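Long-range contacts in guanine nucleotide exchange factor SRM1 (Saccharomyces cerevisiae, PDB 3OF7), which promotes the exchange of GDP for GTP on the small GTPases GSP1 and GSP2, binds chromatin and controls RNA metabolism and nuclear transport: residues 209-215 / 262-267; 320-326 / 383-389; 175-179 / 228-233. All coordinates share one frame; numbering follows the deposited sequence. Where two conformers were deposited one is given.

Contact 1 of 3, residues 209-215 / 262-267; sequences LAPGKDH and IASGEN
L209 meets I262 in two ways. Its carbonyl carbon C lies 4.0 Å from I262 CD1, and one water donates to both L209 O and I262 O. A210 points its CB at the other strand and packs on I262 CD1 at 3.8 Å. I262 holds CG1 between its backbone N and carbonyl carbon (chi1 51°), which lays CD1 beside A210. P211 uses only its backbone here: O rests against S264 CB at 3.5 Å. G212 makes a CA-H...O contact from CA to G265 O, 3.2 Å. K213 N gives the direct backbone bond, 2.9 Å to E266 O at 168°, in the carbonyl plane and on a lone pair. K213 CB also packs on E266 CB at 3.7 Å. Beyond that the amino group reaches E266 OE1 through a water and forms a salt bridge with D157, while E266 OE2 bonds to S386. H215 comes last, its ring edge at the same carbonyl, with NE2 3.2 Å from E266 O. The strands 209-211 and 262-264 run the same way, 12° apart. They are the inner strands of adjacent blades, packed and water-bridged as neighbours in the seven-bladed RCC1 beta-propeller.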
loop_
_atom_site.group_PDB
_atom_site.type_symbol
_atom_site.label_atom_id
_atom_site.label_comp_id
_atom_site.label_asym_id
_atom_site.label_seq_id
_atom_site.Cartn_x
_atom_site.Cartn_y
_atom_site.Cartn_z
ATOM N N LEU A 209 -10.524 -1.402 -2.966
ATOM C CA LEU A 209 -10.151 -0.967 -1.617
ATOM C C LEU A 209 -8.922 -0.069 -1.668
ATOM O O LEU A 209 -8.102 -0.194 -2.584
ATOM C CB LEU A 209 -9.857 -2.181 -0.731
ATOM C CG LEU A 209 -10.812 -3.376 -0.768
ATOM C CD1 LEU A 209 -10.262 -4.534 0.057
ATOM C CD2 LEU A 209 -12.203 -2.996 -0.254
ATOM N N ALA A 210 -8.794 0.834 -0.696
ATOM C CA ALA A 210 -7.540 1.592 -0.514
ATOM C C ALA A 210 -7.259 1.799 0.980
ATOM O O ALA A 210 -7.898 2.648 1.616
ATOM C CB ALA A 210 -7.595 2.935 -1.251
ATOM N N PRO A 211 -6.320 1.012 1.549
ATOM C CA PRO A 211 -6.005 1.115 2.973
ATOM C C PRO A 211 -5.065 2.264 3.319
ATOM O O PRO A 211 -4.122 2.555 2.579
ATOM C CB PRO A 211 -5.318 -0.216 3.283
ATOM C CG PRO A 211 -4.697 -0.636 1.981
ATOM C CD PRO A 211 -5.615 -0.116 0.902
ATOM N N GLY A 212 -5.334 2.924 4.438
ATOM C CA GLY A 212 -4.391 3.904 4.972
ATOM C C GLY A 212 -3.706 3.346 6.198
ATOM O O GLY A 212 -3.487 2.140 6.300
ATOM N N LYS A 213 -3.388 4.226 7.144
ATOM C CA LYS A 213 -2.797 3.811 8.416
ATOM C C LYS A 213 -3.875 3.320 9.381
ATOM O O LYS A 213 -3.778 2.223 9.923
ATOM C CB LYS A 213 -2.013 4.963 9.047
ATOM C CG LYS A 213 -1.449 4.661 10.432
ATOM C CD LYS A 213 -0.890 5.923 11.083
ATOM C CE LYS A 213 -0.317 5.624 12.460
ATOM N NZ LYS A 213 0.974 4.878 12.396
ATOM N N ASP A 214 -4.893 4.145 9.605
ATOM C CA ASP A 214 -6.002 3.773 10.493
ATOM C C ASP A 214 -7.360 4.178 9.917
ATOM O O ASP A 214 -8.280 4.584 10.643
ATOM C CB ASP A 214 -5.786 4.329 11.911
ATOM C CG ASP A 214 -4.823 3.482 12.732
ATOM O OD1 ASP A 214 -5.095 2.279 12.938
ATOM O OD2 ASP A 214 -3.795 4.035 13.193
ATOM N N HIS A 215 -7.462 4.058 8.599
ATOM C CA HIS A 215 -8.710 4.221 7.877
ATOM C C HIS A 215 -8.602 3.390 6.611
ATOM O O HIS A 215 -7.498 3.019 6.188
ATOM C CB HIS A 215 -8.927 5.688 7.490
ATOM C CG HIS A 215 -7.981 6.165 6.436
ATOM N ND1 HIS A 215 -8.294 6.158 5.092
ATOM C CD2 HIS A 215 -6.711 6.620 6.525
ATOM C CE1 HIS A 215 -7.263 6.608 4.402
ATOM N NE2 HIS A 215 -6.290 6.895 5.248
ATOM N N ILE A 262 -9.171 4.630 -6.580
ATOM C CA ILE A 262 -8.807 5.218 -5.286
ATOM C C ILE A 262 -7.449 4.690 -4.820
ATOM O O ILE A 262 -7.072 3.556 -5.122
ATOM C CB ILE A 262 -9.883 4.972 -4.202
ATOM C CG1 ILE A 262 -10.263 3.492 -4.125
ATOM C CG2 ILE A 262 -11.136 5.846 -4.453
ATOM C CD1 ILE A 262 -11.039 3.111 -2.865
ATOM N N ALA A 263 -6.720 5.526 -4.091
ATOM C CA ALA A 263 -5.466 5.121 -3.469
ATOM C C ALA A 263 -5.340 5.921 -2.194
ATOM O O ALA A 263 -5.946 6.993 -2.071
ATOM C CB ALA A 263 -4.285 5.395 -4.394
ATOM N N SER A 264 -4.551 5.414 -1.250
ATOM C CA SER A 264 -4.413 6.072 0.039
ATOM C C SER A 264 -2.982 5.998 0.551
ATOM O O SER A 264 -2.327 4.959 0.423
ATOM C CB SER A 264 -5.372 5.433 1.047
ATOM O OG SER A 264 -5.401 6.179 2.248
ATOM N N GLY A 265 -2.496 7.115 1.088
ATOM C CA GLY A 265 -1.333 7.112 1.974
ATOM C C GLY A 265 -1.803 6.841 3.398
ATOM O O GLY A 265 -2.933 6.375 3.611
ATOM N N GLU A 266 -0.956 7.132 4.382
ATOM C CA GLU A 266 -1.308 6.834 5.765
ATOM C C GLU A 266 -2.508 7.662 6.241
ATOM O O GLU A 266 -3.495 7.107 6.740
ATOM C CB GLU A 266 -0.097 7.004 6.686
ATOM C CG GLU A 266 0.952 5.929 6.429
ATOM C CD GLU A 266 1.983 5.788 7.535
ATOM O OE1 GLU A 266 1.881 6.470 8.579
ATOM O OE2 GLU A 266 2.907 4.968 7.349
ATOM N N ASN A 267 -2.417 8.973 6.054
ATOM C CA ASN A 267 -3.444 9.909 6.519
ATOM C C ASN A 267 -3.899 10.881 5.425
ATOM O O ASN A 267 -4.522 11.913 5.709
ATOM C CB ASN A 267 -2.923 10.682 7.738
ATOM C CG ASN A 267 -2.609 9.778 8.908
ATOM O OD1 ASN A 267 -3.425 8.940 9.307
ATOM N ND2 ASN A 267 -1.412 9.938 9.472
HETATM O O HOH W 1 -5.855 1.546 -3.699
HETATM O O HOH W 2 -2.706 1.901 0.396
HETATM O O HOH W 3 3.392 5.585 10.650
#

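Contact 2 of 3, residues 320-326 / 383-389; sequences AGEHHSL and AAGSHHS
E322 and H387 join the inner turns of two neighbouring blades of the RCC1 beta-propeller. Each turn links the innermost strand of its blade to the next one out: 315-320 to 324-329, and 379-384 to 388-393. A backbone bond inside each turn closes it, G321 N to H324 O and G385 N to H388 O.

The side chain of E322 can be followed outward. CB sits 3.6 Å from S386 O. This is the carbonyl that E322 N also holds, by a bond of 3.0 Å at 158° that arrives in the carbonyl plane on a lone pair. CG stands anti to the backbone N (chi1 -170°) and lies 3.4 Å above the plane of the H323 ring, over its centre. The rest of the chain is extended and carries CD toward H387. At the tip, OE1 accepts from H387 NE2 at 2.8 Å and 151°. The donor meets OE1 on its anti side, somewhat out of the carboxylate plane, and the carboxylate is well turned from the imidazole. The other ring nitrogen of H387, ND1, bonds to E344. The ring is thus held at two points by carboxylates, which fixes its rotation.

H323 flanks the same pair. Its ND1 lies 3.3 Å from H387 CE1, in line with the edge of the H387 ring, and bonds to R339.

A384 CB packs on the backbone of A320, 3.6 Å from its carbonyl carbon C. L326 CD1 touches S389 CB at 3.5 Å. G321 lies so close that its CA makes a CA-H...O contact with G385 O at 3.1 Å.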
loop_
_atom_site.group_PDB
_atom_site.type_symbol
_atom_site.label_atom_id
_atom_site.label_comp_id
_atom_site.label_asym_id
_atom_site.label_seq_id
_atom_site.Cartn_x
_atom_site.Cartn_y
_atom_site.Cartn_z
ATOM N N ALA A 320 1.352 5.700 -1.756
ATOM C CA ALA A 320 1.717 6.783 -0.837
ATOM C C ALA A 320 2.044 6.275 0.560
ATOM O O ALA A 320 1.453 5.304 1.026
ATOM C CB ALA A 320 0.603 7.857 -0.791
ATOM N N GLY A 321 2.989 6.941 1.220
ATOM C CA GLY A 321 3.387 6.588 2.577
ATOM C C GLY A 321 2.849 7.548 3.615
ATOM O O GLY A 321 1.750 8.070 3.462
ATOM N N GLU A 322 3.616 7.782 4.678
ATOM C CA GLU A 322 3.192 8.744 5.697
ATOM C C GLU A 322 3.196 10.186 5.165
ATOM O O GLU A 322 2.218 10.931 5.336
ATOM C CB GLU A 322 4.030 8.630 6.978
ATOM C CG GLU A 322 3.442 9.466 8.116
ATOM C CD GLU A 322 4.138 9.295 9.446
ATOM O OE1 GLU A 322 5.296 8.827 9.496
ATOM O OE2 GLU A 322 3.513 9.670 10.451
ATOM N N HIS A 323 4.291 10.575 4.517
ATOM C CA HIS A 323 4.483 11.979 4.145
ATOM C C HIS A 323 4.935 12.181 2.710
ATOM O O HIS A 323 5.476 13.242 2.377
ATOM C CB HIS A 323 5.503 12.644 5.078
ATOM C CG HIS A 323 5.110 12.637 6.523
ATOM N ND1 HIS A 323 6.007 12.363 7.533
ATOM C CD2 HIS A 323 3.931 12.914 7.129
ATOM C CE1 HIS A 323 5.390 12.457 8.700
ATOM N NE2 HIS A 323 4.128 12.787 8.481
ATOM N N HIS A 324 4.719 11.178 1.864
ATOM C CA HIS A 324 5.059 11.296 0.440
ATOM C C HIS A 324 4.077 10.535 -0.424
ATOM O O HIS A 324 3.367 9.646 0.058
ATOM C CB HIS A 324 6.491 10.818 0.161
ATOM C CG HIS A 324 6.668 9.335 0.243
ATOM N ND1 HIS A 324 7.011 8.565 -0.850
ATOM C CD2 HIS A 324 6.556 8.478 1.285
ATOM C CE1 HIS A 324 7.108 7.301 -0.484
ATOM N NE2 HIS A 324 6.843 7.222 0.809
ATOM N N SER A 325 4.044 10.892 -1.702
ATOM C CA SER A 325 3.150 10.254 -2.651
ATOM C C SER A 325 3.867 9.974 -3.954
ATOM O O SER A 325 4.757 10.722 -4.339
ATOM C CB SER A 325 1.955 11.156 -2.923
ATOM O OG SER A 325 1.299 11.445 -1.706
ATOM N N LEU A 326 3.450 8.910 -4.634
ATOM C CA LEU A 326 4.065 8.506 -5.894
ATOM C C LEU A 326 2.995 8.249 -6.939
ATOM O O LEU A 326 2.127 7.404 -6.750
ATOM C CB LEU A 326 4.922 7.250 -5.704
ATOM C CG LEU A 326 5.990 7.302 -4.606
ATOM C CD1 LEU A 326 6.619 5.932 -4.447
ATOM C CD2 LEU A 326 7.062 8.359 -4.902
ATOM N N ALA A 383 5.140 0.850 -4.950
ATOM C CA ALA A 383 4.600 0.682 -3.613
ATOM C C ALA A 383 5.361 1.603 -2.672
ATOM O O ALA A 383 6.515 1.938 -2.922
ATOM C CB ALA A 383 4.732 -0.754 -3.163
ATOM N N ALA A 384 4.708 1.996 -1.586
ATOM C CA ALA A 384 5.303 2.905 -0.611
ATOM C C ALA A 384 4.966 2.439 0.785
ATOM O O ALA A 384 3.819 2.043 1.050
ATOM C CB ALA A 384 4.788 4.321 -0.832
ATOM N N GLY A 385 5.967 2.467 1.662
ATOM C CA GLY A 385 5.770 2.221 3.093
ATOM C C GLY A 385 5.869 3.566 3.794
ATOM O O GLY A 385 5.742 4.596 3.143
ATOM N N SER A 386 6.114 3.580 5.103
ATOM C CA SER A 386 6.028 4.849 5.837
ATOM C C SER A 386 6.965 5.917 5.264
ATOM O O SER A 386 6.534 7.055 4.994
ATOM C CB SER A 386 6.272 4.647 7.336
ATOM O OG SER A 386 5.215 3.891 7.896
ATOM N N HIS A 387 8.234 5.545 5.074
ATOM C CA HIS A 387 9.262 6.476 4.576
ATOM C C HIS A 387 10.212 5.861 3.544
ATOM O O HIS A 387 11.315 6.360 3.334
ATOM C CB HIS A 387 10.032 7.100 5.750
ATOM C CG HIS A 387 9.156 7.934 6.622
ATOM N ND1 HIS A 387 8.911 9.266 6.368
ATOM C CD2 HIS A 387 8.380 7.600 7.679
ATOM C CE1 HIS A 387 8.042 9.725 7.250
ATOM N NE2 HIS A 387 7.703 8.735 8.057
ATOM N N HIS A 388 9.763 4.792 2.888
ATOM C CA HIS A 388 10.526 4.181 1.804
ATOM C C HIS A 388 9.571 3.785 0.687
ATOM O O HIS A 388 8.347 3.807 0.857
ATOM C CB HIS A 388 11.330 2.971 2.307
ATOM C CG HIS A 388 10.478 1.813 2.727
ATOM N ND1 HIS A 388 10.327 0.681 1.956
ATOM C CD2 HIS A 388 9.715 1.623 3.828
ATOM C CE1 HIS A 388 9.525 -0.167 2.574
ATOM N NE2 HIS A 388 9.133 0.383 3.708
ATOM N N SER A 389 10.136 3.451 -0.465
ATOM C CA SER A 389 9.346 3.046 -1.608
ATOM C C SER A 389 10.086 1.967 -2.378
ATOM O O SER A 389 11.305 1.823 -2.256
ATOM C CB SER A 389 9.069 4.229 -2.532
ATOM O OG SER A 389 8.602 5.363 -1.811
#

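Contact 3 of 3, residues 175-179 / 228-233; sequences FRCNE and WGNGQQ
F175 has CG anti to its own carbonyl carbon (chi1 -53°), and W228 has CG anti to its backbone N. These settings bring the two rings together as an edge-to-face pair. The edge of F175 points at the face of W228, with the planes 70° apart and F175 CE1 3.5 Å from W228 CE2. One face of F175 is taken by G229. Its CA stands 3.6 Å from the centroid of the F175 ring, almost on the ring normal, as a CH-pi contact. The backbone angles of G229 suit glycine alone, and the ring presses where a CB would lie.

The other end of the contact is polar. Q232 extends beyond CG and puts its amide among the residues of 175-179. OE1 accepts two bonds. One comes from N178 N at 3.0 Å and 171°, in the carbonyl plane on a lone pair. The other comes from N230 ND2, also 3.0 Å from Q232 OE1, tilted from that plane. Q232 NE2 donates to E179 OE2 at 2.8 Å, on the syn lone pair of that oxygen. Both ends of the amide are therefore engaged, which fixes its rotation. Q233 NE2 adds a weak bond to N178 OD1 at 3.4 Å. Between the two ends, N230 CB packs on R176 O at 3.4 Å, and N230 OD1 turns to R245.

N178 and E179 are exposed, while F175 and W228 are buried. Strands 169-177 and 225-229 are each third in their sheets. The contact thus joins adjacent blades outside their inner strands, by an aromatic pair and a polar loop, in the RCC1 beta-propeller.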
loop_
_atom_site.group_PDB
_atom_site.type_symbol
_atom_site.label_atom_id
_atom_site.label_comp_id
_atom_site.label_asym_id
_atom_site.label_seq_id
_atom_site.Cartn_x
_atom_site.Cartn_y
_atom_site.Cartn_z
ATOM N N PHE A 175 -9.210 0.052 14.418
ATOM C CA PHE A 175 -8.557 1.310 14.070
ATOM C C PHE A 175 -8.020 1.981 15.321
ATOM O O PHE A 175 -8.738 2.145 16.320
ATOM C CB PHE A 175 -9.509 2.274 13.350
ATOM C CG PHE A 175 -10.185 1.678 12.153
ATOM C CD1 PHE A 175 -11.511 1.259 12.225
ATOM C CD2 PHE A 175 -9.497 1.526 10.954
ATOM C CE1 PHE A 175 -12.154 0.695 11.102
ATOM C CE2 PHE A 175 -10.128 0.968 9.829
ATOM C CZ PHE A 175 -11.464 0.548 9.911
ATOM N N ARG A 176 -6.749 2.366 15.259
ATOM C CA ARG A 176 -6.173 3.221 16.275
ATOM C C ARG A 176 -6.318 4.690 15.895
ATOM O O ARG A 176 -6.756 5.035 14.799
ATOM C CB ARG A 176 -4.698 2.872 16.505
ATOM C CG ARG A 176 -4.477 1.580 17.271
ATOM C CD ARG A 176 -2.988 1.353 17.503
ATOM N NE ARG A 176 -2.722 0.035 18.071
ATOM C CZ ARG A 176 -2.723 -0.241 19.373
ATOM N NH1 ARG A 176 -2.969 0.712 20.266
ATOM N NH2 ARG A 176 -2.476 -1.479 19.779
ATOM N N CYS A 177 -5.966 5.551 16.839
ATOM C CA CYS A 177 -5.912 6.982 16.636
ATOM C C CYS A 177 -4.672 7.486 17.383
ATOM O O CYS A 177 -3.912 6.688 17.942
ATOM C CB CYS A 177 -7.184 7.627 17.184
ATOM S SG CYS A 177 -7.461 7.260 18.920
ATOM N N ASN A 178 -4.478 8.802 17.410
ATOM C CA ASN A 178 -3.268 9.398 17.994
ATOM C C ASN A 178 -2.922 8.892 19.400
ATOM O O ASN A 178 -1.740 8.785 19.751
ATOM C CB ASN A 178 -3.371 10.935 18.004
ATOM C CG ASN A 178 -3.458 11.535 16.604
ATOM O OD1 ASN A 178 -3.186 10.867 15.606
ATOM N ND2 ASN A 178 -3.843 12.809 16.530
ATOM N N GLU A 179 -3.946 8.562 20.186
ATOM C CA GLU A 179 -3.778 8.304 21.623
ATOM C C GLU A 179 -4.071 6.872 22.088
ATOM O O GLU A 179 -3.772 6.517 23.235
ATOM C CB GLU A 179 -4.577 9.319 22.465
ATOM C CG GLU A 179 -6.000 9.604 21.980
ATOM C CD GLU A 179 -6.067 10.708 20.931
ATOM O OE1 GLU A 179 -5.630 11.846 21.216
ATOM O OE2 GLU A 179 -6.565 10.437 19.817
ATOM N N TRP A 228 -13.859 4.816 6.215
ATOM C CA TRP A 228 -14.117 4.159 7.492
ATOM C C TRP A 228 -12.840 4.156 8.336
ATOM O O TRP A 228 -11.771 3.760 7.854
ATOM C CB TRP A 228 -14.596 2.726 7.225
ATOM C CG TRP A 228 -14.913 1.835 8.417
ATOM C CD1 TRP A 228 -15.363 2.213 9.660
ATOM C CD2 TRP A 228 -14.864 0.404 8.429
ATOM N NE1 TRP A 228 -15.565 1.096 10.451
ATOM C CE2 TRP A 228 -15.269 -0.024 9.717
ATOM C CE3 TRP A 228 -14.498 -0.563 7.477
ATOM C CZ2 TRP A 228 -15.317 -1.377 10.078
ATOM C CZ3 TRP A 228 -14.555 -1.909 7.834
ATOM C CH2 TRP A 228 -14.951 -2.304 9.127
ATOM N N GLY A 229 -12.957 4.598 9.588
ATOM C CA GLY A 229 -11.854 4.510 10.546
ATOM C C GLY A 229 -11.584 5.821 11.257
ATOM O O GLY A 229 -12.498 6.638 11.440
ATOM N N ASN A 230 -10.332 6.029 11.661
ATOM C CA ASN A 230 -9.941 7.289 12.288
ATOM C C ASN A 230 -10.085 8.464 11.325
ATOM O O ASN A 230 -9.903 8.307 10.119
ATOM C CB ASN A 230 -8.511 7.207 12.831
ATOM C CG ASN A 230 -8.168 8.373 13.759
ATOM O OD1 ASN A 230 -9.005 8.823 14.539
ATOM N ND2 ASN A 230 -6.931 8.860 13.675
ATOM N N GLY A 231 -10.432 9.637 11.856
ATOM C CA GLY A 231 -10.691 10.801 11.024
ATOM C C GLY A 231 -10.023 12.083 11.480
ATOM O O GLY A 231 -10.377 13.165 11.014
ATOM N N GLN A 232 -9.041 11.961 12.371
ATOM C CA GLN A 232 -8.396 13.136 12.986
ATOM C C GLN A 232 -7.622 14.014 12.002
ATOM O O GLN A 232 -7.333 15.178 12.301
ATOM C CB GLN A 232 -7.472 12.704 14.126
ATOM C CG GLN A 232 -8.185 12.003 15.266
ATOM C CD GLN A 232 -7.228 11.446 16.306
ATOM O OE1 GLN A 232 -6.350 10.626 16.000
ATOM N NE2 GLN A 232 -7.402 11.879 17.555
ATOM N N GLN A 233 -7.271 13.450 10.847
ATOM C CA GLN A 233 -6.537 14.175 9.813
ATOM C C GLN A 233 -7.415 14.502 8.595
ATOM O O GLN A 233 -6.895 14.785 7.511
ATOM C CB GLN A 233 -5.297 13.379 9.365
ATOM C CG GLN A 233 -4.187 13.250 10.415
ATOM C CD GLN A 233 -4.488 12.215 11.492
ATOM O OE1 GLN A 233 -5.077 11.167 11.225
ATOM N NE2 GLN A 233 -4.076 12.506 12.713
#

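How the contacts relate
All three contacts join neighbouring blades of one propeller. Contacts 1 and 3 join the same two blades, nearer the axis and farther out, with centres about 12 Å apart. D214 connects them: its O lies 2.7 Å from N230 N and its OD1 2.9 Å from R176 N, both probable hydrogen bonds. Contacts 1 and 2 lie about 11 Å apart between centres and meet at E266. E266 N lies 3.0 Å from G321 O, and E266 OE2 lies 2.6 Å from S386 OG, again probable bonds. Contacts 2 and 3 do not touch; their nearest atoms are about 8 Å apart. The assembly holds a single protein chain, so no Gsp1p partner is present.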